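Uncharacterized conserved protein (PDB 2QYA) is of unknown function, a DUF424-family protein from the archaeon Methanopyrus kandleri that forms a two-chain assembly. Local coordinates at residues A[46-51]-A[56-61]; A[74-79]-A[83-88]; A[17-22]-A[60-65]. The protein carries 2 engineered substitutions. All blocks are in the same frame, centred on the assembly; numbering follows the deposited sequence.

Interaction 1: residues A[46-51]-A[56-61]; sequences SGKSME and AKKIRE. Engineered in segment 46-51: Met50 (natural residue Leu).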
loop_
_atom_site.group_PDB
_atom_site.type_symbol
_atom_site.label_atom_id
_atom_site.label_comp_id
_atom_site.label_asym_id
_atom_site.label_seq_id
_atom_site.Cartn_x
_atom_site.Cartn_y
_atom_site.Cartn_z
ATOM N N SER A 46 1.292 5.769 13.047
ATOM C CA SER A 46 1.463 7.101 13.594
ATOM C C SER A 46 0.621 7.975 12.743
ATOM O O SER A 46 1.092 8.466 11.722
ATOM C CB SER A 46 2.911 7.573 13.474
ATOM O OG SER A 46 3.228 7.772 12.094
ATOM N N GLY A 47 -0.619 8.172 13.136
ATOM C CA GLY A 47 -1.528 8.899 12.289
ATOM C C GLY A 47 -2.029 10.154 12.929
ATOM O O GLY A 47 -1.558 10.549 13.996
ATOM N N LYS A 48 -2.952 10.812 12.257
ATOM C CA LYS A 48 -3.700 11.866 12.889
ATOM C C LYS A 48 -4.646 11.237 13.935
ATOM O O LYS A 48 -5.400 10.291 13.623
ATOM C CB LYS A 48 -4.490 12.654 11.849
ATOM C CG LYS A 48 -5.433 13.699 12.442
ATOM C CD LYS A 48 -6.015 14.599 11.357
ATOM C CE LYS A 48 -7.034 15.563 11.955
ATOM N NZ LYS A 48 -7.421 16.675 11.035
ATOM N N SER A 49 -4.605 11.754 15.161
ATOM C CA SER A 49 -5.445 11.218 16.237
ATOM C C SER A 49 -6.824 11.788 16.072
ATOM O O SER A 49 -7.001 13.009 15.975
ATOM C CB SER A 49 -4.861 11.514 17.617
ATOM O OG SER A 49 -5.680 11.030 18.691
ATOM N N MET A 50 -7.813 10.913 15.953
ATOM C CA MET A 50 -9.178 11.415 15.831
ATOM C C MET A 50 -10.219 10.519 16.484
ATOM O O MET A 50 -9.933 9.400 16.925
ATOM C CB MET A 50 -9.533 11.790 14.373
ATOM C CG MET A 50 -9.563 10.633 13.337
ATOM S SD MET A 50 -9.340 11.090 11.571
ATOM C CE MET A 50 -10.663 12.122 11.169
ATOM N N GLU A 51 -11.410 11.075 16.596
ATOM C CA GLU A 51 -12.553 10.426 17.177
ATOM C C GLU A 51 -13.132 9.479 16.113
ATOM O O GLU A 51 -13.300 9.867 14.955
ATOM C CB GLU A 51 -13.576 11.497 17.602
ATOM C CG GLU A 51 -14.777 10.998 18.420
ATOM C CD GLU A 51 -14.430 10.480 19.841
ATOM O OE1 GLU A 51 -13.286 10.716 20.340
ATOM O OE2 GLU A 51 -15.329 9.831 20.457
ATOM N N ALA A 56 -14.258 7.231 10.601
ATOM C CA ALA A 56 -15.208 6.589 9.683
ATOM C C ALA A 56 -15.589 7.465 8.502
ATOM O O ALA A 56 -15.649 6.988 7.358
ATOM C CB ALA A 56 -16.467 6.112 10.430
ATOM N N LYS A 57 -15.828 8.753 8.772
ATOM C CA LYS A 57 -16.157 9.704 7.706
ATOM C C LYS A 57 -14.985 9.847 6.719
ATOM O O LYS A 57 -15.189 9.762 5.508
ATOM C CB LYS A 57 -16.581 11.047 8.305
ATOM C CG LYS A 57 -16.737 12.185 7.320
ATOM C CD LYS A 57 -17.485 13.386 7.932
ATOM C CE LYS A 57 -17.522 14.589 6.960
ATOM N NZ LYS A 57 -16.182 15.295 6.906
ATOM N N LYS A 58 -13.771 10.054 7.233
ATOM C CA LYS A 58 -12.584 10.195 6.372
ATOM C C LYS A 58 -12.292 8.936 5.539
ATOM O O LYS A 58 -11.845 9.029 4.400
ATOM C CB LYS A 58 -11.338 10.598 7.173
ATOM C CG LYS A 58 -10.833 12.043 6.923
ATOM C CD LYS A 58 -11.800 13.119 7.470
ATOM C CE LYS A 58 -11.236 14.587 7.347
ATOM N NZ LYS A 58 -10.058 14.864 8.249
ATOM N N ILE A 59 -12.508 7.778 6.138
ATOM C CA ILE A 59 -12.314 6.486 5.472
ATOM C C ILE A 59 -13.293 6.339 4.320
ATOM O O ILE A 59 -12.876 6.073 3.204
ATOM C CB ILE A 59 -12.371 5.285 6.490
ATOM C CG1 ILE A 59 -10.973 4.825 6.823
ATOM C CG2 ILE A 59 -13.112 4.108 5.945
ATOM C CD1 ILE A 59 -10.201 5.808 7.539
ATOM N N ARG A 60 -14.570 6.578 4.586
ATOM C CA ARG A 60 -15.582 6.640 3.543
ATOM C C ARG A 60 -15.170 7.550 2.401
ATOM O O ARG A 60 -15.295 7.173 1.238
ATOM C CB ARG A 60 -16.899 7.175 4.082
ATOM C CG ARG A 60 -17.758 6.190 4.785
ATOM C CD ARG A 60 -19.136 6.799 5.082
ATOM N NE ARG A 60 -19.794 6.077 6.173
ATOM C CZ ARG A 60 -19.919 6.522 7.431
ATOM N NH1 ARG A 60 -19.467 7.732 7.794
ATOM N NH2 ARG A 60 -20.526 5.753 8.335
ATOM N N GLU A 61 -14.715 8.758 2.728
ATOM C CA GLU A 61 -14.410 9.745 1.691
ATOM C C GLU A 61 -13.201 9.353 0.846
ATOM O O GLU A 61 -13.197 9.600 -0.343
ATOM C CB GLU A 61 -14.174 11.132 2.293
ATOM C CG GLU A 61 -15.410 11.789 2.942
ATOM C CD GLU A 61 -15.032 12.988 3.845
ATOM O OE1 GLU A 61 -13.855 13.072 4.279
ATOM O OE2 GLU A 61 -15.913 13.833 4.126
#

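Interaction 2: residues A[74-79]-A[83-88]; sequences INALGE and SVVVDA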
loop_
_atom_site.group_PDB
_atom_site.type_symbol
_atom_site.label_atom_id
_atom_site.label_comp_id
_atom_site.label_asym_id
_atom_site.label_seq_id
_atom_site.Cartn_x
_atom_site.Cartn_y
_atom_site.Cartn_z
ATOM N N ILE A 74 -6.615 -1.130 3.097
ATOM C CA ILE A 74 -6.945 -0.745 4.474
ATOM C C ILE A 74 -6.384 -1.768 5.447
ATOM O O ILE A 74 -6.513 -2.983 5.254
ATOM C CB ILE A 74 -8.476 -0.614 4.694
ATOM C CG1 ILE A 74 -9.056 0.411 3.709
ATOM C CG2 ILE A 74 -8.824 -0.282 6.194
ATOM C CD1 ILE A 74 -10.502 0.239 3.403
ATOM N N ASN A 75 -5.721 -1.249 6.472
ATOM C CA ASN A 75 -5.190 -2.025 7.559
ATOM C C ASN A 75 -5.688 -1.345 8.835
ATOM O O ASN A 75 -5.438 -0.156 9.030
ATOM C CB ASN A 75 -3.660 -2.002 7.563
ATOM C CG ASN A 75 -3.061 -1.785 6.176
ATOM O OD1 ASN A 75 -2.292 -0.839 5.977
ATOM N ND2 ASN A 75 -3.415 -2.654 5.203
ATOM N N ALA A 76 -6.402 -2.098 9.673
ATOM C CA ALA A 76 -6.869 -1.609 10.967
ATOM C C ALA A 76 -6.468 -2.554 12.104
ATOM O O ALA A 76 -6.639 -3.769 12.012
ATOM C CB ALA A 76 -8.377 -1.354 10.927
ATOM N N LEU A 77 -5.860 -1.988 13.141
ATOM C CA LEU A 77 -5.432 -2.717 14.302
ATOM C C LEU A 77 -6.036 -2.107 15.592
ATOM O O LEU A 77 -5.782 -0.927 15.933
ATOM C CB LEU A 77 -3.900 -2.740 14.379
ATOM C CG LEU A 77 -3.270 -3.493 15.562
ATOM C CD1 LEU A 77 -3.400 -5.040 15.441
ATOM C CD2 LEU A 77 -1.804 -3.049 15.802
ATOM N N GLY A 78 -6.797 -2.933 16.318
ATOM C CA GLY A 78 -7.487 -2.523 17.543
ATOM C C GLY A 78 -8.998 -2.565 17.442
ATOM O O GLY A 78 -9.580 -2.499 16.360
ATOM N N GLU A 79 -9.631 -2.661 18.606
ATOM C CA GLU A 79 -11.078 -2.763 18.736
ATOM C C GLU A 79 -11.791 -1.547 18.169
ATOM O O GLU A 79 -12.716 -1.670 17.383
ATOM C CB GLU A 79 -11.425 -2.955 20.223
ATOM C CG GLU A 79 -12.903 -2.874 20.555
ATOM C CD GLU A 79 -13.222 -3.424 21.943
ATOM O OE1 GLU A 79 -12.285 -3.549 22.777
ATOM O OE2 GLU A 79 -14.420 -3.728 22.190
ATOM N N SER A 83 -13.852 -1.232 14.535
ATOM C CA SER A 83 -15.221 -0.733 14.640
ATOM C C SER A 83 -15.421 0.447 13.707
ATOM O O SER A 83 -16.510 0.655 13.194
ATOM C CB SER A 83 -15.561 -0.357 16.094
ATOM O OG SER A 83 -15.230 0.998 16.353
ATOM N N VAL A 84 -14.350 1.208 13.478
ATOM C CA VAL A 84 -14.353 2.275 12.472
ATOM C C VAL A 84 -14.563 1.705 11.079
ATOM O O VAL A 84 -15.333 2.251 10.292
ATOM C CB VAL A 84 -13.029 3.113 12.493
ATOM C CG1 VAL A 84 -12.946 4.026 11.254
ATOM C CG2 VAL A 84 -12.940 3.956 13.780
ATOM N N VAL A 85 -13.855 0.625 10.757
ATOM C CA VAL A 85 -13.991 0.018 9.433
ATOM C C VAL A 85 -15.434 -0.482 9.220
ATOM O O VAL A 85 -16.008 -0.273 8.150
ATOM C CB VAL A 85 -12.956 -1.102 9.209
ATOM C CG1 VAL A 85 -13.143 -1.723 7.830
ATOM C CG2 VAL A 85 -11.525 -0.554 9.376
ATOM N N VAL A 86 -16.012 -1.097 10.258
ATOM C CA VAL A 86 -17.407 -1.582 10.251
ATOM C C VAL A 86 -18.356 -0.394 10.106
ATOM O O VAL A 86 -19.277 -0.402 9.267
ATOM C CB VAL A 86 -17.773 -2.415 11.560
ATOM C CG1 VAL A 86 -19.264 -2.846 11.592
ATOM C CG2 VAL A 86 -16.926 -3.614 11.702
ATOM N N ASP A 87 -18.126 0.649 10.900
ATOM C CA ASP A 87 -19.052 1.769 10.875
ATOM C C ASP A 87 -19.003 2.566 9.592
ATOM O O ASP A 87 -19.940 3.302 9.277
ATOM C CB ASP A 87 -18.850 2.700 12.059
ATOM C CG ASP A 87 -20.152 3.144 12.652
ATOM O OD1 ASP A 87 -20.511 2.598 13.723
ATOM O OD2 ASP A 87 -20.837 3.999 12.042
ATOM N N ALA A 88 -17.903 2.438 8.865
ATOM C CA ALA A 88 -17.794 3.043 7.536
ATOM C C ALA A 88 -18.535 2.229 6.465
ATOM O O ALA A 88 -18.655 2.676 5.332
ATOM C CB ALA A 88 -16.324 3.247 7.154
#

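Interaction 3: residues A[17-22]-A[60-65]; sequences VVLALC and REAVQE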
loop_
_atom_site.group_PDB
_atom_site.type_symbol
_atom_site.label_atom_id
_atom_site.label_comp_id
_atom_site.label_asym_id
_atom_site.label_seq_id
_atom_site.Cartn_x
_atom_site.Cartn_y
_atom_site.Cartn_z
ATOM N N VAL A 17 -3.224 3.536 -2.409
ATOM C CA VAL A 17 -3.479 4.414 -1.251
ATOM C C VAL A 17 -3.684 3.478 -0.081
ATOM O O VAL A 17 -4.538 2.578 -0.124
ATOM C CB VAL A 17 -4.719 5.322 -1.434
ATOM C CG1 VAL A 17 -5.073 6.059 -0.136
ATOM C CG2 VAL A 17 -4.511 6.316 -2.530
ATOM N N VAL A 18 -2.856 3.660 0.933
ATOM C CA VAL A 18 -2.984 2.942 2.166
ATOM C C VAL A 18 -3.655 3.820 3.225
ATOM O O VAL A 18 -3.183 4.940 3.545
ATOM C CB VAL A 18 -1.625 2.406 2.698
ATOM C CG1 VAL A 18 -1.865 1.355 3.794
ATOM C CG2 VAL A 18 -0.818 1.725 1.577
ATOM N N LEU A 19 -4.761 3.302 3.761
ATOM C CA LEU A 19 -5.423 3.887 4.902
ATOM C C LEU A 19 -5.154 2.953 6.059
ATOM O O LEU A 19 -5.623 1.802 6.064
ATOM C CB LEU A 19 -6.923 4.047 4.658
ATOM C CG LEU A 19 -7.457 4.494 3.285
ATOM C CD1 LEU A 19 -8.984 4.563 3.248
ATOM C CD2 LEU A 19 -6.894 5.801 2.871
ATOM N N ALA A 20 -4.332 3.417 7.002
ATOM C CA ALA A 20 -4.011 2.647 8.194
ATOM C C ALA A 20 -4.651 3.265 9.451
ATOM O O ALA A 20 -4.569 4.470 9.684
ATOM C CB ALA A 20 -2.499 2.497 8.373
ATOM N N LEU A 21 -5.264 2.420 10.258
ATOM C CA LEU A 21 -5.974 2.867 11.447
ATOM C C LEU A 21 -5.382 2.095 12.582
ATOM O O LEU A 21 -5.145 0.894 12.448
ATOM C CB LEU A 21 -7.465 2.555 11.342
ATOM C CG LEU A 21 -8.297 3.352 10.355
ATOM C CD1 LEU A 21 -9.344 2.448 9.739
ATOM C CD2 LEU A 21 -8.970 4.502 11.068
ATOM N N CYS A 22 -5.128 2.767 13.694
ATOM C CA CYS A 22 -4.609 2.082 14.869
ATOM C C CYS A 22 -5.204 2.721 16.112
ATOM O O CYS A 22 -5.288 3.958 16.184
ATOM C CB CYS A 22 -3.086 2.208 14.897
ATOM S SG CYS A 22 -2.191 1.247 16.107
ATOM N N ARG A 60 -14.570 6.578 4.586
ATOM C CA ARG A 60 -15.582 6.640 3.543
ATOM C C ARG A 60 -15.170 7.550 2.401
ATOM O O ARG A 60 -15.295 7.173 1.238
ATOM C CB ARG A 60 -16.899 7.175 4.082
ATOM C CG ARG A 60 -17.758 6.190 4.785
ATOM C CD ARG A 60 -19.136 6.799 5.082
ATOM N NE ARG A 60 -19.794 6.077 6.173
ATOM C CZ ARG A 60 -19.919 6.522 7.431
ATOM N NH1 ARG A 60 -19.467 7.732 7.794
ATOM N NH2 ARG A 60 -20.526 5.753 8.335
ATOM N N GLU A 61 -14.715 8.758 2.728
ATOM C CA GLU A 61 -14.410 9.745 1.691
ATOM C C GLU A 61 -13.201 9.353 0.846
ATOM O O GLU A 61 -13.197 9.600 -0.343
ATOM C CB GLU A 61 -14.174 11.132 2.293
ATOM C CG GLU A 61 -15.410 11.789 2.942
ATOM C CD GLU A 61 -15.032 12.988 3.845
ATOM O OE1 GLU A 61 -13.855 13.072 4.279
ATOM O OE2 GLU A 61 -15.913 13.833 4.126
ATOM N N ALA A 62 -12.166 8.780 1.464
ATOM C CA ALA A 62 -10.978 8.389 0.724
ATOM C C ALA A 62 -11.317 7.209 -0.196
ATOM O O ALA A 62 -10.821 7.150 -1.315
ATOM C CB ALA A 62 -9.831 8.046 1.659
ATOM N N VAL A 63 -12.187 6.303 0.265
ATOM C CA VAL A 63 -12.616 5.159 -0.560
ATOM C C VAL A 63 -13.358 5.624 -1.828
ATOM O O VAL A 63 -13.028 5.185 -2.922
ATOM C CB VAL A 63 -13.418 4.096 0.260
ATOM C CG1 VAL A 63 -14.200 3.144 -0.657
ATOM C CG2 VAL A 63 -12.478 3.298 1.133
ATOM N N GLN A 64 -14.323 6.531 -1.682
ATOM C CA GLN A 64 -14.975 7.127 -2.827
ATOM C C GLN A 64 -14.018 7.964 -3.678
ATOM O O GLN A 64 -14.125 7.975 -4.900
ATOM C CB GLN A 64 -16.196 7.966 -2.413
ATOM C CG GLN A 64 -16.588 9.048 -3.445
ATOM C CD GLN A 64 -18.104 9.228 -3.617
ATOM O OE1 GLN A 64 -18.793 9.738 -2.721
ATOM N NE2 GLN A 64 -18.616 8.852 -4.790
ATOM N N GLU A 65 -13.091 8.671 -3.044
ATOM C CA GLU A 65 -12.143 9.502 -3.797
ATOM C C GLU A 65 -11.303 8.725 -4.841
ATOM O O GLU A 65 -11.023 9.233 -5.936
ATOM C CB GLU A 65 -11.214 10.211 -2.816
ATOM C CG GLU A 65 -10.157 11.064 -3.463
ATOM C CD GLU A 65 -9.483 12.032 -2.476
ATOM O OE1 GLU A 65 -8.574 12.767 -2.934
ATOM O OE2 GLU A 65 -9.871 12.073 -1.269
#

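Interaction 1: residues A[46-51]-A[56-61]
Met50 meets Lys58 with its terminal methyl group. Met50 CE lies 4.0 Å from Lys58 CD, and it is also 4.1 Å from Lys58 NZ. The sulfur stays further back, so the touch belongs to the methyl alone. The two side chains run at a slant to each other rather than lying alongside. Met50 leaves the edge strand 48-50 with CG between its backbone N and carbonyl carbon (chi1 65°). A bend about the CG-SD bond then turns CE toward the helix. Met50 is an engineered residue, replacing a natural leucine.

Lys58 points at the strand from helix 52-66. Its chain bends early, at chi2 (69°), and again at the last torsion, which brings the ammonium to the side of the methionine methyl and toward Lys48. Lys48 comes from the strand fully extended. Its NZ ends 4.2 Å from Lys58 NZ, a close approach of two like charges. On the helix, Lys57 pairs with Glu61 one turn on. The Lys57 NZ to Glu61 OE2 salt bridge is 3.2 Å long, on the syn side of the carboxylate and 29° out of its plane.

Leu8 of strand 6-13 is touched by both Met50 and Lys58, so the pair rests on the neighbouring strand. The backbones of Lys48 and Met50 bond to Leu8 and Val6 of that strand. No hydrogen bond joins 46-51 to 56-61. The contact is therefore a small apolar touch beside two ammonium groups. Their closeness is probably unfavourable, eased by solvent, and could slightly lower the pKa of one of them.

Interaction 2: residues A[74-79]-A[83-88]
The flat group that joins Glu79 to Ser83 is a peptide carbonyl; no rings meet here. The Ser83 N-H reaches Glu79 O at 3.1 Å, tilted 28° from the carbonyl plane. Ser83 CB also comes close to this oxygen. The bond is the regular i to i+4 link of the first turn of helix 79-87. This is a beta-alpha unit: strand 71-77 ends, Gly78 takes the N-cap position, and the helix turns back over the sheet. The backbone conformation of Gly78, between strand and helix, is one suited to glycine. Ser83 OG is hydrogen-bonded to the carbonyl O of Leu80.

Further along, the contact is apolar and buried. Ile74 and Ala76 both point at the helix, and Val85 points back at them. Val85 uses a single methyl, CG2, which stands anti to its own carbonyl carbon. Leu21 of strand 16-23 and Leu90 also pack on Val85. Asn75 starts out on the other face of the strand. There it packs on Thr13 of the second subunit and makes a weak hydrogen bond from OD1 to Thr16 OG1 of that subunit, so the sheet separates the helix side from the dimer side. Ile74 and Val85 lie antiparallel and pass side by side, with their CG2 methyls 4.2 Å apart. Ala76 lies closer: its CB is 3.6 Å from Val85 CG2.

Interaction 3: residues A[17-22]-A[60-65]
Leu19 sets both of its methyls against one small residue, Ala62. Leu19 CD1 and Leu19 CD2 are each 3.9 Å from Ala62 CB, so the alanine methyl sits across the fork of the leucine. Leu19 CD1 also faces Val63 CG2, at 4.3 Å. Val63 comes in from beside the alanine rather than straight on. The fork is aimed by the first torsion, which puts CG anti to the carbonyl carbon (chi1 -39°), with the chain extended beyond it (chi2 179°). No polar atom takes part.

Helix 52-66 here forms the crossover of a beta-alpha-beta unit. It links strand 48-50 to the parallel strand 71-77 and on its way lies over strand 16-23, which carries Leu19. Ile59, one turn earlier on the helix, packs on the same leucine, and Val72 of the neighbouring strand packs on it too.

The strand backbone is fixed by its parallel neighbour: Leu19 bonds to Ala73 and Asn75. The opposite face of the strand belongs to the dimer. Val18 packs on Val18 of the second subunit, and Ala20 on Thr13 of that subunit.

How the interactions relate
Interactions 2 and 3 are buried helix-on-sheet contacts, while interaction 1 is only partly buried and lies at the edge strand of the same mixed sheet. Interactions 1 and 3 share helix 52-66: its Lys58 reaches strand 48-50, and its Ala62 and Val63 reach strand 16-23, where Ile59 also packs on Leu21. Interaction 2 uses the next helix, 79-87, and strand 71-77, which neighbours strand 16-23. The two helices lie side by side, with Ala56 near Val84 and Ile59 against Ala88. The chemistry follows place: methyl groups alone across interaction 3, methyls plus one helical backbone bond in interaction 2, and a methionine methyl against a lysine chain, with two ammonium groups close by, in interaction 1.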